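Local atomic coordinates of histidine triad protein (PDB entry 5CS2), a protein that probably hydrolyses diadenosine triphosphate to AMP and ADP, as a histidine triad enzyme of the Fhit type from the malaria parasite Plasmodium falciparum. Residues I37-S42 with I75-L80; P50-H55 with I120-N125. One frame throughout, in Å; residues are numbered along the deposited sequence.

How the contacts relate
Contacts 1 and 2 sit on opposite sides of the centre of the chain, their own centres about 23 Å apart and their nearest atoms about 12 Å apart. Both reach the same five-stranded antiparallel sheet. Contact 1 joins the turn between strand 35-38, outermost in this chain, and strand 42-46 to helix 72-93; contact 2 joins the loop between strands 42-46 and 56-60 to the end of strand 116-122. Along the chain the segments alternate: 37-42, 50-55, 75-80, 120-125. Strand 42-46 runs from the hairpin of contact 1 to the loop that holds contact 2. All four segments belong to the HIT domain, and each contact also touches the second subunit, so both lie near the dimer interface.

Contact 1. Residues I37-S42 with I75-L80; sequences ITTKYS and IIDINL
Asp77 OD1 is gripped by two hydroxyl donors from the turn at 39-42. Thr39 OG1 comes tip to tip and donates a hydrogen bond at 2.7 Å to the syn lone pair of OD1. Ser42 OG donates to the same oxygen at 2.8 Å, from above the carboxylate plane. CG of Asp77 stands anti to the backbone N (chi1 -174°), which carries the carboxylate off helix 72-93 and into the turn. The second oxygen, OD2, is held more loosely: Tyr41 N makes a weak hydrogen bond to it at 3.3 Å. OD2 also lies at the edge of the Tyr41 ring, 3.6 Å from CD2, with ring and carboxylate planes 89° apart.

The turn is braced from within. Thr39 OG1 occupies the crowded position between its backbone N and carbonyl carbon, where it accepts from Ser42 N at 2.9 Å in an ST motif; the same hydroxyl thus receives one hydrogen bond and gives another. Thr39 N bonds Ser42 O, closing the hairpin between strands 35-38 and 42-46. Van der Waals contact adds little: the Ser42 hydroxyl OG also rests 3.5 Å from Ile78 CB, and Ile78 packs in turn on Ile117 of strand 116-122, near the predicted nucleophile His116. Asn79, whose CB points away from the hairpin, packs on Asn79 of the second subunit.

With Thr39, Ser42 and Asp77 all buried, two hydroxyl donors and a weak amide bond would be expected to stabilise the carboxylate as the anion, making this a polar tie between hairpin and helix.

Contact 2. Residues P50-H55 with I120-N125; sequences PLLPGH and IPRKIN
The main apolar contact is a CH-pi interaction: Ile120 CG1 lies over the centre of the His55 ring, 3.6 Å from its centroid and 8° off the ring normal. The two side chains run alongside each other, pointing the same way. The other branch of Ile120, CG2, meets Leu52 CB at 3.8 Å, the side chains crossing at about a right angle, while CD1 reaches Leu51 CD1.

Van der Waals contact of a methyl with a guanidinium is a separate kind: Leu52 CD1 comes within 3.5 Å of Arg122 NE, the two chains crossing at about a right angle. Arg122 is bent at chi2 and chi3, and its NH1 bonds Ser99.

The Pro121 ring packs on the backbone of the type II turn from Leu52 to His55. Gly54, with phi 84° and no side chain, lets Pro121 CD sit 3.4 Å from Gly54 O.

Polar links fix the His55 ring and bridge the two segments. Leu51 N donates to His55 ND1 at 2.9 Å, nearly straight at 174° and close to the ring plane, so ND1 acts as acceptor and NE2 probably carries the proton in its bond to His118 ND1. One water donates to both Pro53 O and Pro121 O.

The arrangement is consistent with second-shell support of a nucleotide site: Ile120 and Leu51 N set the His55 ring, which probably helps to position His118, a predicted substrate-binding residue of the histidine triad motif in this HIT fold.

Contact 1. Residues I37-S42 with I75-L80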
ATOM      1  N   ILE A  37      12.265 -12.216   5.877  1.00 17.60           N
ATOM      2  CA  ILE A  37      12.943 -11.642   4.729  1.00 18.14           C
ATOM      3  C   ILE A  37      13.524 -10.285   5.111  1.00 21.88           C
ATOM      4  O   ILE A  37      12.882  -9.542   5.846  1.00 20.16           O
ATOM      5  CB  ILE A  37      11.988 -11.504   3.480  1.00 20.34           C
ATOM      6  CG1 ILE A  37      12.769 -11.125   2.199  1.00 21.23           C
ATOM      7  CG2 ILE A  37      10.825 -10.507   3.748  1.00 21.23           C
ATOM      8  CD1 ILE A  37      11.986 -11.443   0.837  1.00 20.38           C
ATOM      9  N   THR A  38      14.681  -9.968   4.554  1.00 19.05           N
ATOM     10  CA  THR A  38      15.366  -8.695   4.668  1.00 19.22           C
ATOM     11  C   THR A  38      15.734  -8.262   3.262  1.00 24.65           C
ATOM     12  O   THR A  38      16.216  -9.075   2.468  1.00 25.02           O
ATOM     13  CB  THR A  38      16.611  -8.811   5.594  1.00 22.99           C
ATOM     14  OG1 THR A  38      16.190  -9.394   6.826  1.00 24.98           O
ATOM     15  CG2 THR A  38      17.263  -7.462   5.869  1.00 24.94           C
ATOM     16  N   THR A  39      15.485  -6.969   2.947  1.00 19.60           N
ATOM     17  CA  THR A  39      15.759  -6.361   1.645  1.00 20.30           C
ATOM     18  C   THR A  39      16.714  -5.191   1.861  1.00 24.65           C
ATOM     19  O   THR A  39      17.164  -4.969   2.990  1.00 25.10           O
ATOM     20  CB  THR A  39      14.435  -5.960   0.931  1.00 22.53           C
ATOM     21  OG1 THR A  39      13.909  -4.824   1.621  1.00 22.78           O
ATOM     22  CG2 THR A  39      13.401  -7.089   0.920  1.00 25.70           C
ATOM     23  N   LYS A  40      17.010  -4.440   0.798  1.00 23.71           N
ATOM     24  CA  LYS A  40      17.906  -3.293   0.862  1.00 24.70           C
ATOM     25  C   LYS A  40      17.417  -2.255   1.884  1.00 28.75           C
ATOM     26  O   LYS A  40      18.242  -1.684   2.590  1.00 30.32           O
ATOM     27  CB  LYS A  40      18.053  -2.656  -0.531  1.00 27.15           C
ATOM     28  CG  LYS A  40      19.100  -1.543  -0.600  1.00 41.88           C
ATOM     29  CD  LYS A  40      19.335  -1.070  -2.028  1.00 54.50           C
ATOM     30  CE  LYS A  40      20.400  -0.003  -2.099  1.00 70.05           C
ATOM     31  NZ  LYS A  40      20.748   0.336  -3.506  1.00 82.17           N
ATOM     32  N   TYR A  41      16.086  -2.032   1.975  1.00 22.77           N
ATOM     33  CA  TYR A  41      15.496  -1.018   2.870  1.00 21.59           C
ATOM     34  C   TYR A  41      14.422  -1.517   3.824  1.00 22.87           C
ATOM     35  O   TYR A  41      13.972  -0.747   4.675  1.00 25.56           O
ATOM     36  CB  TYR A  41      14.908   0.122   2.026  1.00 22.83           C
ATOM     37  CG  TYR A  41      15.902   0.832   1.141  1.00 25.79           C
ATOM     38  CD1 TYR A  41      16.768   1.792   1.658  1.00 29.14           C
ATOM     39  CD2 TYR A  41      15.961   0.568  -0.222  1.00 26.20           C
ATOM     40  CE1 TYR A  41      17.686   2.452   0.841  1.00 32.66           C
ATOM     41  CE2 TYR A  41      16.843   1.255  -1.054  1.00 26.60           C
ATOM     42  CZ  TYR A  41      17.734   2.163  -0.512  1.00 39.85           C
ATOM     43  OH  TYR A  41      18.622   2.809  -1.340  1.00 43.71           O
ATOM     44  N   SER A  42      13.980  -2.766   3.714  1.00 17.54           N
ATOM     45  CA  SER A  42      12.843  -3.220   4.522  1.00 15.65           C
ATOM     46  C   SER A  42      13.059  -4.611   5.081  1.00 18.12           C
ATOM     47  O   SER A  42      14.056  -5.257   4.760  1.00 19.83           O
ATOM     48  CB  SER A  42      11.600  -3.290   3.625  1.00 18.64           C
ATOM     49  OG  SER A  42      11.408  -2.118   2.867  1.00 26.50           O
ATOM     50  N   ILE A  75      10.018   3.696  -0.621  1.00 20.43           N
ATOM     51  CA  ILE A  75       8.617   3.507  -1.053  1.00 20.18           C
ATOM     52  C   ILE A  75       8.578   2.360  -2.045  1.00 21.25           C
ATOM     53  O   ILE A  75       7.760   1.454  -1.914  1.00 21.42           O
ATOM     54  CB  ILE A  75       7.983   4.802  -1.662  1.00 22.86           C
ATOM     55  CG1 ILE A  75       7.919   5.910  -0.606  1.00 22.79           C
ATOM     56  CG2 ILE A  75       6.551   4.498  -2.239  1.00 23.72           C
ATOM     57  CD1 ILE A  75       7.894   7.331  -1.218  1.00 25.39           C
ATOM     58  N   ILE A  76       9.478   2.399  -3.042  1.00 18.32           N
ATOM     59  CA  ILE A  76       9.530   1.324  -4.033  1.00 18.64           C
ATOM     60  C   ILE A  76       9.855  -0.013  -3.376  1.00 22.90           C
ATOM     61  O   ILE A  76       9.206  -1.027  -3.664  1.00 21.14           O
ATOM     62  CB  ILE A  76      10.547   1.710  -5.124  1.00 21.98           C
ATOM     63  CG1 ILE A  76      10.038   2.941  -5.940  1.00 21.08           C
ATOM     64  CG2 ILE A  76      10.939   0.496  -6.025  1.00 26.76           C
ATOM     65  CD1 ILE A  76      11.113   3.573  -6.862  1.00 30.63           C
ATOM     66  N   ASP A  77      10.879  -0.022  -2.510  1.00 21.47           N
ATOM     67  CA  ASP A  77      11.320  -1.255  -1.859  1.00 20.93           C
ATOM     68  C   ASP A  77      10.206  -1.908  -1.046  1.00 21.64           C
ATOM     69  O   ASP A  77       9.894  -3.079  -1.267  1.00 20.45           O
ATOM     70  CB  ASP A  77      12.576  -0.985  -1.004  1.00 21.60           C
ATOM     71  CG  ASP A  77      13.195  -2.248  -0.409  1.00 27.16           C
ATOM     72  OD1 ASP A  77      12.537  -2.883   0.437  1.00 25.15           O
ATOM     73  OD2 ASP A  77      14.370  -2.566  -0.757  1.00 27.87           O
ATOM     74  N   ILE A  78       9.581  -1.162  -0.125  1.00 19.38           N
ATOM     75  CA  ILE A  78       8.582  -1.738   0.757  1.00 18.37           C
ATOM     76  C   ILE A  78       7.329  -2.218  -0.017  1.00 21.02           C
ATOM     77  O   ILE A  78       6.705  -3.213   0.379  1.00 19.40           O
ATOM     78  CB  ILE A  78       8.236  -0.845   1.976  1.00 21.81           C
ATOM     79  CG1 ILE A  78       7.616  -1.714   3.094  1.00 21.95           C
ATOM     80  CG2 ILE A  78       7.289   0.301   1.585  1.00 23.51           C
ATOM     81  CD1 ILE A  78       7.456  -1.106   4.471  1.00 23.13           C
ATOM     82  N   ASN A  79       7.029  -1.539  -1.136  1.00 17.48           N
ATOM     83  CA  ASN A  79       5.847  -1.867  -1.922  1.00 18.02           C
ATOM     84  C   ASN A  79       6.069  -3.030  -2.859  1.00 20.20           C
ATOM     85  O   ASN A  79       5.151  -3.845  -3.011  1.00 20.50           O
ATOM     86  CB  ASN A  79       5.297  -0.649  -2.605  1.00 18.98           C
ATOM     87  CG  ASN A  79       4.488   0.143  -1.594  1.00 21.16           C
ATOM     88  OD1 ASN A  79       3.512  -0.340  -1.004  1.00 20.98           O
ATOM     89  ND2 ASN A  79       4.980   1.318  -1.252  1.00 21.59           N
ATOM     90  N   LEU A  80       7.260  -3.150  -3.429  1.00 19.17           N
ATOM     91  CA  LEU A  80       7.599  -4.348  -4.216  1.00 18.86           C
ATOM     92  C   LEU A  80       7.649  -5.567  -3.286  1.00 22.11           C
ATOM     93  O   LEU A  80       7.141  -6.629  -3.643  1.00 21.85           O
ATOM     94  CB  LEU A  80       8.910  -4.176  -4.976  1.00 18.43           C
ATOM     95  CG  LEU A  80       8.921  -3.128  -6.103  1.00 23.13           C
ATOM     96  CD1 LEU A  80      10.299  -3.062  -6.729  1.00 24.46           C
ATOM     97  CD2 LEU A  80       7.855  -3.417  -7.183  1.00 23.60           C
TER

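Contact 2. Residues P50-H55 with I120-N125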
ATOM      1  N   PRO A  50      -1.595 -11.726  15.814  1.00 30.19           N
ATOM      2  CA  PRO A  50      -2.262 -11.748  14.501  1.00 29.84           C
ATOM      3  C   PRO A  50      -3.768 -11.564  14.606  1.00 34.85           C
ATOM      4  O   PRO A  50      -4.392 -12.079  15.544  1.00 34.60           O
ATOM      5  CB  PRO A  50      -1.912 -13.138  13.947  1.00 32.06           C
ATOM      6  CG  PRO A  50      -1.693 -13.990  15.165  1.00 36.34           C
ATOM      7  CD  PRO A  50      -1.078 -13.065  16.178  1.00 32.36           C
ATOM      8  N   LEU A  51      -4.356 -10.818  13.654  1.00 31.60           N
ATOM      9  CA  LEU A  51      -5.809 -10.646  13.628  1.00 31.96           C
ATOM     10  C   LEU A  51      -6.420 -11.933  13.116  1.00 33.02           C
ATOM     11  O   LEU A  51      -7.498 -12.319  13.557  1.00 32.36           O
ATOM     12  CB  LEU A  51      -6.229  -9.485  12.726  1.00 33.36           C
ATOM     13  CG  LEU A  51      -6.138  -8.088  13.318  1.00 39.99           C
ATOM     14  CD1 LEU A  51      -6.509  -7.070  12.287  1.00 40.54           C
ATOM     15  CD2 LEU A  51      -7.063  -7.923  14.523  1.00 43.25           C
ATOM     16  N   LEU A  52      -5.729 -12.579  12.161  1.00 28.85           N
ATOM     17  CA  LEU A  52      -6.118 -13.830  11.520  1.00 27.08           C
ATOM     18  C   LEU A  52      -4.840 -14.597  11.194  1.00 31.90           C
ATOM     19  O   LEU A  52      -3.779 -13.964  11.141  1.00 29.95           O
ATOM     20  CB  LEU A  52      -6.858 -13.532  10.194  1.00 26.46           C
ATOM     21  CG  LEU A  52      -8.246 -12.890  10.265  1.00 29.66           C
ATOM     22  CD1 LEU A  52      -8.720 -12.518   8.859  1.00 28.87           C
ATOM     23  CD2 LEU A  52      -9.270 -13.825  10.903  1.00 32.62           C
ATOM     24  N   PRO A  53      -4.901 -15.920  10.868  1.00 29.93           N
ATOM     25  CA  PRO A  53      -3.654 -16.648  10.519  1.00 29.48           C
ATOM     26  C   PRO A  53      -2.903 -16.090   9.313  1.00 31.17           C
ATOM     27  O   PRO A  53      -3.504 -15.706   8.320  1.00 31.13           O
ATOM     28  CB  PRO A  53      -4.135 -18.078  10.224  1.00 31.75           C
ATOM     29  CG  PRO A  53      -5.460 -18.189  10.864  1.00 36.00           C
ATOM     30  CD  PRO A  53      -6.071 -16.827  10.867  1.00 32.10           C
ATOM     31  N   GLY A  54      -1.585 -16.058   9.409  1.00 25.75           N
ATOM     32  CA  GLY A  54      -0.755 -15.551   8.321  1.00 23.82           C
ATOM     33  C   GLY A  54      -0.582 -14.045   8.294  1.00 23.64           C
ATOM     34  O   GLY A  54       0.101 -13.530   7.414  1.00 22.66           O
ATOM     35  N   HIS A  55      -1.108 -13.356   9.304  1.00 19.68           N
ATOM     36  CA  HIS A  55      -0.962 -11.889   9.451  1.00 19.74           C
ATOM     37  C   HIS A  55       0.511 -11.552   9.633  1.00 23.55           C
ATOM     38  O   HIS A  55       1.143 -11.975  10.609  1.00 22.49           O
ATOM     39  CB  HIS A  55      -1.778 -11.410  10.663  1.00 19.76           C
ATOM     40  CG  HIS A  55      -1.863  -9.917  10.859  1.00 21.81           C
ATOM     41  ND1 HIS A  55      -2.778  -9.371  11.747  1.00 23.15           N
ATOM     42  CD2 HIS A  55      -1.142  -8.916  10.306  1.00 22.41           C
ATOM     43  CE1 HIS A  55      -2.588  -8.061  11.698  1.00 22.68           C
ATOM     44  NE2 HIS A  55      -1.632  -7.735  10.830  1.00 21.70           N
ATOM     45  N   ILE A 120      -2.793  -9.364   5.497  1.00 18.99           N
ATOM     46  CA  ILE A 120      -3.627 -10.365   6.182  1.00 19.84           C
ATOM     47  C   ILE A 120      -4.308 -11.243   5.150  1.00 22.84           C
ATOM     48  O   ILE A 120      -5.233 -10.796   4.454  1.00 21.96           O
ATOM     49  CB  ILE A 120      -4.654  -9.764   7.184  1.00 23.44           C
ATOM     50  CG1 ILE A 120      -4.017  -8.734   8.149  1.00 24.14           C
ATOM     51  CG2 ILE A 120      -5.380 -10.892   7.962  1.00 25.17           C
ATOM     52  CD1 ILE A 120      -4.943  -7.660   8.665  1.00 31.31           C
ATOM     53  N   PRO A 121      -3.944 -12.530   5.092  1.00 22.15           N
ATOM     54  CA  PRO A 121      -4.625 -13.442   4.151  1.00 21.94           C
ATOM     55  C   PRO A 121      -6.089 -13.538   4.543  1.00 27.39           C
ATOM     56  O   PRO A 121      -6.409 -13.479   5.731  1.00 28.59           O
ATOM     57  CB  PRO A 121      -3.906 -14.780   4.380  1.00 23.33           C
ATOM     58  CG  PRO A 121      -2.570 -14.397   4.963  1.00 26.74           C
ATOM     59  CD  PRO A 121      -2.907 -13.242   5.865  1.00 22.82           C
ATOM     60  N   ARG A 122      -6.989 -13.607   3.551  1.00 25.44           N
ATOM     61  CA  ARG A 122      -8.433 -13.644   3.822  1.00 25.56           C
ATOM     62  C   ARG A 122      -9.130 -14.872   3.209  1.00 31.24           C
ATOM     63  O   ARG A 122      -8.796 -15.277   2.099  1.00 31.48           O
ATOM     64  CB  ARG A 122      -9.103 -12.369   3.286  1.00 25.99           C
ATOM     65  CG  ARG A 122      -8.603 -11.048   3.894  1.00 28.34           C
ATOM     66  CD  ARG A 122      -8.670 -11.013   5.401  1.00 23.24           C
ATOM     67  NE  ARG A 122     -10.030 -11.201   5.906  1.00 24.88           N
ATOM     68  CZ  ARG A 122     -10.911 -10.218   6.058  1.00 37.62           C
ATOM     69  NH1 ARG A 122     -10.577  -8.965   5.763  1.00 27.84           N
ATOM     70  NH2 ARG A 122     -12.131 -10.476   6.513  1.00 30.82           N
ATOM     71  N   LYS A 123     -10.107 -15.442   3.947  1.00 29.88           N
ATOM     72  CA  LYS A 123     -10.926 -16.606   3.550  1.00 30.32           C
ATOM     73  C   LYS A 123     -12.406 -16.383   3.902  1.00 32.78           C
ATOM     74  O   LYS A 123     -12.714 -15.520   4.726  1.00 32.16           O
ATOM     75  CB  LYS A 123     -10.384 -17.885   4.212  1.00 33.17           C
ATOM     76  CG  LYS A 123      -9.075 -18.361   3.597  1.00 43.80           C
ATOM     77  CD  LYS A 123      -8.243 -19.189   4.570  1.00 52.16           C
ATOM     78  CE  LYS A 123      -7.283 -20.072   3.805  1.00 59.73           C
ATOM     79  NZ  LYS A 123      -6.230 -20.664   4.674  1.00 64.34           N
ATOM     80  N   ILE A 124     -13.329 -17.142   3.270  1.00 32.13           N
ATOM     81  CA  ILE A 124     -14.783 -17.017   3.527  1.00 32.86           C
ATOM     82  C   ILE A 124     -15.120 -17.129   5.022  1.00 38.60           C
ATOM     83  O   ILE A 124     -14.667 -18.059   5.701  1.00 38.26           O
ATOM     84  CB  ILE A 124     -15.646 -17.994   2.665  1.00 36.47           C
ATOM     85  CG1 ILE A 124     -15.366 -17.826   1.158  1.00 36.99           C
ATOM     86  CG2 ILE A 124     -17.167 -17.861   2.976  1.00 37.82           C
ATOM     87  CD1 ILE A 124     -15.809 -19.012   0.249  1.00 45.17           C
ATOM     88  N   ASN A 125     -15.890 -16.145   5.525  1.00 36.99           N
ATOM     89  CA  ASN A 125     -16.380 -16.034   6.901  1.00 38.45           C
ATOM     90  C   ASN A 125     -15.274 -16.160   7.976  1.00 44.13           C
ATOM     91  O   ASN A 125     -15.534 -16.700   9.062  1.00 45.40           O
ATOM     92  CB  ASN A 125     -17.542 -17.036   7.156  1.00 43.43           C
ATOM     93  CG  ASN A 125     -18.821 -16.751   6.390  1.00 70.98           C
ATOM     94  OD1 ASN A 125     -19.069 -15.635   5.901  1.00 66.22           O
ATOM     95  ND2 ASN A 125     -19.691 -17.752   6.310  1.00 60.27           N
TER
HETATM   96  O   HOH W   1      -6.013 -15.861   7.506  1.00 36.98           O